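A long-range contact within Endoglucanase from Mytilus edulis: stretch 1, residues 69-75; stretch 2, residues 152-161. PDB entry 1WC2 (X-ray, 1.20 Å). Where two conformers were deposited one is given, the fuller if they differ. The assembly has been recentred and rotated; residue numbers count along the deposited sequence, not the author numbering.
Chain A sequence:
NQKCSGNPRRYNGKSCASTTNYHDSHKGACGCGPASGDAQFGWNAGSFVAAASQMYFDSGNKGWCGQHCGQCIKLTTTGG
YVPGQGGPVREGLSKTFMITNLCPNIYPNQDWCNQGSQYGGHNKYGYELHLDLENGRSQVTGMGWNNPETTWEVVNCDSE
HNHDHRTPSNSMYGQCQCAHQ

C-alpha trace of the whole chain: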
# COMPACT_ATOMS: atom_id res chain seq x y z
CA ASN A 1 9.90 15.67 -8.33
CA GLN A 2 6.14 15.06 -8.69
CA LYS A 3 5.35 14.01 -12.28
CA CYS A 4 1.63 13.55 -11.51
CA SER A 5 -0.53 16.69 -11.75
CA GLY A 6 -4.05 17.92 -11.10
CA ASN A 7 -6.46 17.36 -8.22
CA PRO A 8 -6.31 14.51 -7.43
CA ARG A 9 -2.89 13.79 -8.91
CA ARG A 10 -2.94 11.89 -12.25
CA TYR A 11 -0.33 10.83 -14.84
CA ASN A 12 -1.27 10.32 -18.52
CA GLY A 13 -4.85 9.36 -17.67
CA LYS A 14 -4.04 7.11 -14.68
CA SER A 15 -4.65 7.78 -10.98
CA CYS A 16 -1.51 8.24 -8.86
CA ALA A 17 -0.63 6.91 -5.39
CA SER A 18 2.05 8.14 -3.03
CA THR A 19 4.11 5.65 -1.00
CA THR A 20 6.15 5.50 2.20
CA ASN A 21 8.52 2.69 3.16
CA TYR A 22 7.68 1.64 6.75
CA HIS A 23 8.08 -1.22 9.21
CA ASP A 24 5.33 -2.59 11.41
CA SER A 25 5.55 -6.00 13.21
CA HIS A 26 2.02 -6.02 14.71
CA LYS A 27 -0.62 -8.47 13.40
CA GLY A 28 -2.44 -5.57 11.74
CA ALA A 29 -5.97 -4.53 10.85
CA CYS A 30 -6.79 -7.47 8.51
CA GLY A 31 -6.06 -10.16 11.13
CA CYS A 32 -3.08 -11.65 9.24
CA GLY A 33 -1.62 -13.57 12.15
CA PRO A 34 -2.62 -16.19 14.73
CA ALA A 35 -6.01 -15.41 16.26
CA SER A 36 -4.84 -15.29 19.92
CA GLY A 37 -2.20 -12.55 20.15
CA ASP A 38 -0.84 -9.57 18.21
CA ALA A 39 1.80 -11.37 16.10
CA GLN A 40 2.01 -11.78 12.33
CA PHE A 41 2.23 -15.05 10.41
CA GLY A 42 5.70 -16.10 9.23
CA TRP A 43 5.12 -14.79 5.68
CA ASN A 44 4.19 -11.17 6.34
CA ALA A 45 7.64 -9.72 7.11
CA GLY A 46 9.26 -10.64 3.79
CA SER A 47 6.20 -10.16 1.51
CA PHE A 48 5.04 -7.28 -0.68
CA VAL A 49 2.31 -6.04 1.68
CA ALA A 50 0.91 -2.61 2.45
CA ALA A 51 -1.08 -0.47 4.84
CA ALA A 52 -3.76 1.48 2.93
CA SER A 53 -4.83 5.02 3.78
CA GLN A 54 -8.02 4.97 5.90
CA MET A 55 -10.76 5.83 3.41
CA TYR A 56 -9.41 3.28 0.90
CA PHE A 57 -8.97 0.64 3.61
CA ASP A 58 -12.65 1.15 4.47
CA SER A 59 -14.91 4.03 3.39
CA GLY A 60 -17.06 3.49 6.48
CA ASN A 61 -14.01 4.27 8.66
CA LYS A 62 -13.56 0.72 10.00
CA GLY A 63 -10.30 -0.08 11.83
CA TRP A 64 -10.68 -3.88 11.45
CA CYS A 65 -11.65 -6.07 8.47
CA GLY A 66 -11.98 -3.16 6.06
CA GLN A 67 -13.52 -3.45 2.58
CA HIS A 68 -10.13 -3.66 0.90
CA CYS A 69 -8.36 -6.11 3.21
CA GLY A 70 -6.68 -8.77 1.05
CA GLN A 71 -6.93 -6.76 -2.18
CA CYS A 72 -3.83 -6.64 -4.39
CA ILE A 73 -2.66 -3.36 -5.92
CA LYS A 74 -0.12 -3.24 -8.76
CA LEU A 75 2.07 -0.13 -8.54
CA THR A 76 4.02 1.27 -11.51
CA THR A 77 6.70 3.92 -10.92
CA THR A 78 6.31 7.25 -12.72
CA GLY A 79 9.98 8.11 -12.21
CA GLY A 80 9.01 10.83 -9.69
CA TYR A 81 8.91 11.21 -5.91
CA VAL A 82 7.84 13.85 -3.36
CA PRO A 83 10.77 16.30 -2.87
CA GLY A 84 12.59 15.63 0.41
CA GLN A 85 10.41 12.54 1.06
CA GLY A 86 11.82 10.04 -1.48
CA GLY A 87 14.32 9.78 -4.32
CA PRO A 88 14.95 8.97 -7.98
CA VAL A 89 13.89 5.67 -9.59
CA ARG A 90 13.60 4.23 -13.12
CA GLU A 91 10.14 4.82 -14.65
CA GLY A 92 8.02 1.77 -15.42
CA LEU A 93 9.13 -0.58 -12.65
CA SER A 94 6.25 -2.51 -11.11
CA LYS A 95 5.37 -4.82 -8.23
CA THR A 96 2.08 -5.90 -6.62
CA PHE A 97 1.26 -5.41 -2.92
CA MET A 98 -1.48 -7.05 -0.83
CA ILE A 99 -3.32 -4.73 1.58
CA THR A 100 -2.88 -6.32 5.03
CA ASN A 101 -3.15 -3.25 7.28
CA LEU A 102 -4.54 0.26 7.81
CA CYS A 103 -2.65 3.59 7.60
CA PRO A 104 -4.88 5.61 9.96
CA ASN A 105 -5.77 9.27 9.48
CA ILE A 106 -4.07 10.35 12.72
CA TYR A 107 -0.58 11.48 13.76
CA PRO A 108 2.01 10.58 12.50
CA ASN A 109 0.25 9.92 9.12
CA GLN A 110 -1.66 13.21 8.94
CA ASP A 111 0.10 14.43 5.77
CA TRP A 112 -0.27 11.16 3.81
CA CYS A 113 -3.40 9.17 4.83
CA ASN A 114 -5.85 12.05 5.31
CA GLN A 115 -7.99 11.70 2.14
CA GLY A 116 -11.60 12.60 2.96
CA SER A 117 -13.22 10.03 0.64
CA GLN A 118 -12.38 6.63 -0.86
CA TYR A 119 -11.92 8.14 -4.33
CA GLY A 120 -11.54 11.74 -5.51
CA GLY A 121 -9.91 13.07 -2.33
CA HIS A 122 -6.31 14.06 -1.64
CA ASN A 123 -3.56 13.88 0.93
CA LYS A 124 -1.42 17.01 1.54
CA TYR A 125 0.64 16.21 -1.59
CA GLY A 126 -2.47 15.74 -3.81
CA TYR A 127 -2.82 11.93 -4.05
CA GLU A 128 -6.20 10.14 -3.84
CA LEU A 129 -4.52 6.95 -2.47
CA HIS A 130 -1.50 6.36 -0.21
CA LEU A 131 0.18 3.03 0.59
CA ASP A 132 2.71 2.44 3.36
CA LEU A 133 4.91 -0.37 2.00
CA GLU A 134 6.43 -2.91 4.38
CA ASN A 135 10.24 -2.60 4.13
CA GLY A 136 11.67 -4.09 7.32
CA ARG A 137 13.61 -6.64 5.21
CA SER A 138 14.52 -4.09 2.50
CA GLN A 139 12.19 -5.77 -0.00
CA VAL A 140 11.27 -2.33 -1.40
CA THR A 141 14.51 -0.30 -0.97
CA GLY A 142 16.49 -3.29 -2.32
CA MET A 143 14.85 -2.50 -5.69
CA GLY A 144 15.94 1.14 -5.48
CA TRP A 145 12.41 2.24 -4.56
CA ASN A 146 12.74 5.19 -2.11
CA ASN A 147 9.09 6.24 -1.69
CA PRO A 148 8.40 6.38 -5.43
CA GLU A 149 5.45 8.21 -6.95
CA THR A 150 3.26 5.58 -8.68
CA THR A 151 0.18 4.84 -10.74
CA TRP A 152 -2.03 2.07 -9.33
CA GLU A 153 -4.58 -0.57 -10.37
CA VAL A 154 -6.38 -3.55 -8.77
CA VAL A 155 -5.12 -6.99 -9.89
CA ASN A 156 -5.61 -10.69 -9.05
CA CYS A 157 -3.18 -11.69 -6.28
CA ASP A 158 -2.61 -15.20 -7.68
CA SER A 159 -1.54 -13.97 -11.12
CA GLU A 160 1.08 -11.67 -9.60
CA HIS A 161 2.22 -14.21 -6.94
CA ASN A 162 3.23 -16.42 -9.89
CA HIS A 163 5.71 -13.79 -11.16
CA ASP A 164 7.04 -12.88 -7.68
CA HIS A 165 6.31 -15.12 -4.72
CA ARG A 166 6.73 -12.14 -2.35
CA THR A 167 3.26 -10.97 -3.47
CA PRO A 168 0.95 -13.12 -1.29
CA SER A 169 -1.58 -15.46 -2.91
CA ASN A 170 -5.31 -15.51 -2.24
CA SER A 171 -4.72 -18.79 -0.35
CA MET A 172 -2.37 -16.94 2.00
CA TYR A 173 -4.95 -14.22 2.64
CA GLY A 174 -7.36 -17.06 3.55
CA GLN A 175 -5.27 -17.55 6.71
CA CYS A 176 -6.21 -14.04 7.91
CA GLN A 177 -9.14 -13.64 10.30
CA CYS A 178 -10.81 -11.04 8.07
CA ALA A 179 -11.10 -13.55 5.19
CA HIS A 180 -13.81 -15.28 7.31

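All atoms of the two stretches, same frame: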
# COMPACT_ATOMS: atom_id res chain seq x y z
N CYS A 69 -9.26 -5.07 2.69
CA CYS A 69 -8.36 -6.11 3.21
C CYS A 69 -8.21 -7.24 2.19
O CYS A 69 -9.20 -7.73 1.66
CB CYS A 69 -8.90 -6.70 4.51
SG CYS A 69 -8.53 -5.76 6.01
N GLY A 70 -6.98 -7.66 1.96
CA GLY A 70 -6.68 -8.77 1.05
C GLY A 70 -6.63 -8.42 -0.43
O GLY A 70 -6.33 -9.29 -1.26
N GLN A 71 -6.94 -7.17 -0.78
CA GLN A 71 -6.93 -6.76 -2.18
C GLN A 71 -5.49 -6.51 -2.60
O GLN A 71 -4.70 -5.94 -1.84
CB GLN A 71 -7.75 -5.49 -2.37
CG GLN A 71 -7.96 -5.13 -3.82
CD GLN A 71 -8.77 -3.86 -3.98
OE1 GLN A 71 -8.34 -2.79 -3.54
NE2 GLN A 71 -9.93 -3.97 -4.63
N CYS A 72 -5.15 -6.91 -3.83
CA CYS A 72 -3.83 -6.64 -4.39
C CYS A 72 -3.85 -5.44 -5.34
O CYS A 72 -4.76 -5.31 -6.18
CB CYS A 72 -3.27 -7.88 -5.09
SG CYS A 72 -2.76 -9.17 -3.91
N ILE A 73 -2.84 -4.60 -5.17
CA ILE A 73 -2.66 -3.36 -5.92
C ILE A 73 -1.31 -3.41 -6.62
O ILE A 73 -0.27 -3.53 -5.98
CB ILE A 73 -2.68 -2.12 -4.98
CG1 ILE A 73 -3.92 -2.09 -4.09
CG2 ILE A 73 -2.49 -0.84 -5.81
CD1 ILE A 73 -5.18 -1.91 -4.82
N LYS A 74 -1.33 -3.32 -7.95
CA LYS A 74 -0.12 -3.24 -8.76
C LYS A 74 0.30 -1.79 -8.91
O LYS A 74 -0.49 -0.96 -9.39
CB LYS A 74 -0.36 -3.88 -10.13
CG LYS A 74 0.89 -3.89 -11.02
CD LYS A 74 0.64 -4.60 -12.35
CE LYS A 74 1.88 -4.59 -13.25
NZ LYS A 74 1.55 -5.14 -14.60
N LEU A 75 1.51 -1.47 -8.46
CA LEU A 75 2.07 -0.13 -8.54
C LEU A 75 3.10 -0.06 -9.65
O LEU A 75 3.93 -0.97 -9.78
CB LEU A 75 2.75 0.23 -7.22
CG LEU A 75 1.86 0.29 -5.97
CD1 LEU A 75 2.68 0.74 -4.77
CD2 LEU A 75 0.68 1.22 -6.20
N TRP A 152 -1.54 3.26 -10.04
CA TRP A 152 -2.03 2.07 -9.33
C TRP A 152 -3.27 1.47 -10.01
O TRP A 152 -4.06 2.16 -10.66
CB TRP A 152 -2.33 2.40 -7.87
CG TRP A 152 -3.50 3.31 -7.66
CD1 TRP A 152 -3.50 4.67 -7.71
CD2 TRP A 152 -4.83 2.92 -7.32
NE1 TRP A 152 -4.75 5.15 -7.45
CE2 TRP A 152 -5.59 4.10 -7.19
CE3 TRP A 152 -5.46 1.69 -7.10
CZ2 TRP A 152 -6.95 4.08 -6.84
CZ3 TRP A 152 -6.80 1.67 -6.75
CH2 TRP A 152 -7.53 2.86 -6.63
N GLU A 153 -3.43 0.16 -9.83
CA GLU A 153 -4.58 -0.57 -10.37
C GLU A 153 -4.80 -1.82 -9.50
O GLU A 153 -3.86 -2.34 -8.89
CB GLU A 153 -4.31 -0.96 -11.83
CG GLU A 153 -3.16 -1.94 -11.95
CD GLU A 153 -2.65 -2.17 -13.36
OE1 GLU A 153 -3.43 -2.72 -14.18
OE2 GLU A 153 -1.48 -1.83 -13.65
N VAL A 154 -6.04 -2.31 -9.46
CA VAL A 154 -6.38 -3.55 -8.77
C VAL A 154 -6.10 -4.74 -9.70
O VAL A 154 -6.45 -4.71 -10.89
CB VAL A 154 -7.88 -3.54 -8.35
CG1 VAL A 154 -8.28 -4.87 -7.70
CG2 VAL A 154 -8.15 -2.38 -7.40
N VAL A 155 -5.46 -5.77 -9.15
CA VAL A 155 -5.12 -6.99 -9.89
C VAL A 155 -5.42 -8.24 -9.05
O VAL A 155 -5.61 -8.15 -7.83
CB VAL A 155 -3.63 -7.00 -10.31
CG1 VAL A 155 -3.33 -5.89 -11.31
CG2 VAL A 155 -2.71 -6.89 -9.10
N ASN A 156 -5.46 -9.39 -9.71
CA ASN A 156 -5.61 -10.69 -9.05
C ASN A 156 -4.30 -11.09 -8.37
O ASN A 156 -3.27 -11.16 -9.02
CB ASN A 156 -6.00 -11.74 -10.10
CG ASN A 156 -6.37 -13.07 -9.48
OD1 ASN A 156 -5.58 -13.69 -8.79
ND2 ASN A 156 -7.58 -13.53 -9.75
N CYS A 157 -4.36 -11.33 -7.06
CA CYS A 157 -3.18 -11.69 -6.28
C CYS A 157 -2.46 -12.94 -6.82
O CYS A 157 -1.23 -12.99 -6.82
CB CYS A 157 -3.58 -11.96 -4.83
SG CYS A 157 -4.29 -10.55 -3.93
N ASP A 158 -3.22 -13.94 -7.23
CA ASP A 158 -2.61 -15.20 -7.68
C ASP A 158 -1.76 -15.02 -8.93
O ASP A 158 -0.66 -15.58 -9.03
CB ASP A 158 -3.69 -16.25 -7.94
CG ASP A 158 -4.36 -16.73 -6.67
OD1 ASP A 158 -3.72 -16.69 -5.60
OD2 ASP A 158 -5.53 -17.16 -6.68
N SER A 159 -2.26 -14.23 -9.87
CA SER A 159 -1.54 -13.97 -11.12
C SER A 159 -0.18 -13.33 -10.85
O SER A 159 0.82 -13.70 -11.47
CB SER A 159 -2.36 -13.08 -12.06
OG SER A 159 -3.61 -13.68 -12.33
N GLU A 160 -0.15 -12.38 -9.92
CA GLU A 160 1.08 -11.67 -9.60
C GLU A 160 2.01 -12.49 -8.69
O GLU A 160 3.24 -12.41 -8.84
CB GLU A 160 0.73 -10.30 -9.02
CG GLU A 160 -0.08 -9.43 -9.97
CD GLU A 160 0.61 -9.18 -11.32
OE1 GLU A 160 1.85 -9.17 -11.38
OE2 GLU A 160 -0.12 -9.00 -12.31
N HIS A 161 1.44 -13.27 -7.77
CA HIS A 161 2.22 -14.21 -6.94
C HIS A 161 3.06 -15.15 -7.82
O HIS A 161 4.21 -15.45 -7.49
CB HIS A 161 1.29 -15.02 -6.01
CG HIS A 161 1.99 -16.08 -5.21
ND1 HIS A 161 2.75 -15.79 -4.10
CD2 HIS A 161 2.07 -17.42 -5.38
CE1 HIS A 161 3.27 -16.90 -3.62
NE2 HIS A 161 2.86 -17.91 -4.37
O HOH W 1 -7.11 -8.29 -5.54
O HOH W 2 0.14 -0.27 -12.11
O HOH W 3 1.78 -7.81 -14.18

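The apolar centre of this contact lies where I73 and L75 of one strand meet W152 and V154 of the other, all four with CA-to-CB bonds on the same face of an antiparallel sheet. The CA atoms of I73 and V154 are 4.7 Å apart, as are those of L75 and W152, the close spacing expected of non-hydrogen-bonded pairs. W152 CB lies 3.6 Å from L75 CD2 and 3.8 Å from I73 CG2, and its ring meets the same I73 methyl obliquely. I73, with chi1 and chi2 both m, places its CD1 4.0 Å from V154 CG2. Q71, just before the strand, extends this packing: chi1 and chi2 are both t, and its NE2 comes within 3.6 Å of V154 CG1, while its OE1 is hydrogen-bonded elsewhere in the structure.

The other face carries C72, K74, E153 and V155. C72 CB sits 4.2 Å from V155 CG2, and K74 CB packs 3.8 Å from V155 CG1, so the valine methyls fill space beside both residues. The strongest link is covalent: C72 SG and C157 SG are 2.1 Å apart in a disulfide with chi3 of 107°. Since C157 lies in the helix that follows the second strand, the bond ties that helix to the strand beginning at C72. G70 O approaches C157 SG at 3.6 Å, which brings the loop before the strand close to the same bridge.

Backbone hydrogen bonds join the strands. K74 and E153 form a reciprocal pair: K74 N donates to E153 O at 2.9 Å with an angle of 149°, and E153 N donates to K74 O at 3.2 Å and 141°. Farther along, V155 N donates to C72 O at 3.1 Å and a nearly straight 172°. The return path there is different, because water 1 accepts from C72 N at 2.9 Å and donates to V155 O at 2.7 Å, bridging the two backbones. CA-H...O contacts accompany these bonds, with I73 CA 3.4 Å from E153 O and W152 CA 3.4 Å from K74 O. The strand axes approach to 4.6 Å, and their directions differ by 140°, antiparallel but well twisted.

At the polar edge, K74 is fully extended, with all four chi angles t. Its NZ is 4.6 Å from E153 OE2, opposite charges near each other but beyond a salt bridge; the closest side-chain approach of this pair is K74 CD to E153 OE2, 3.7 Å. A water links K74 to the helix: water 3 accepts from K74 NZ at 2.7 Å and donates to E160 OE2 at 2.9 Å.

The helix is capped by N156, whose OD1 accepts from D158 N at 2.8 Å. Its CA-to-CB bond points away from the first stretch and N156 makes no contact with it, so the cap is local to the second stretch.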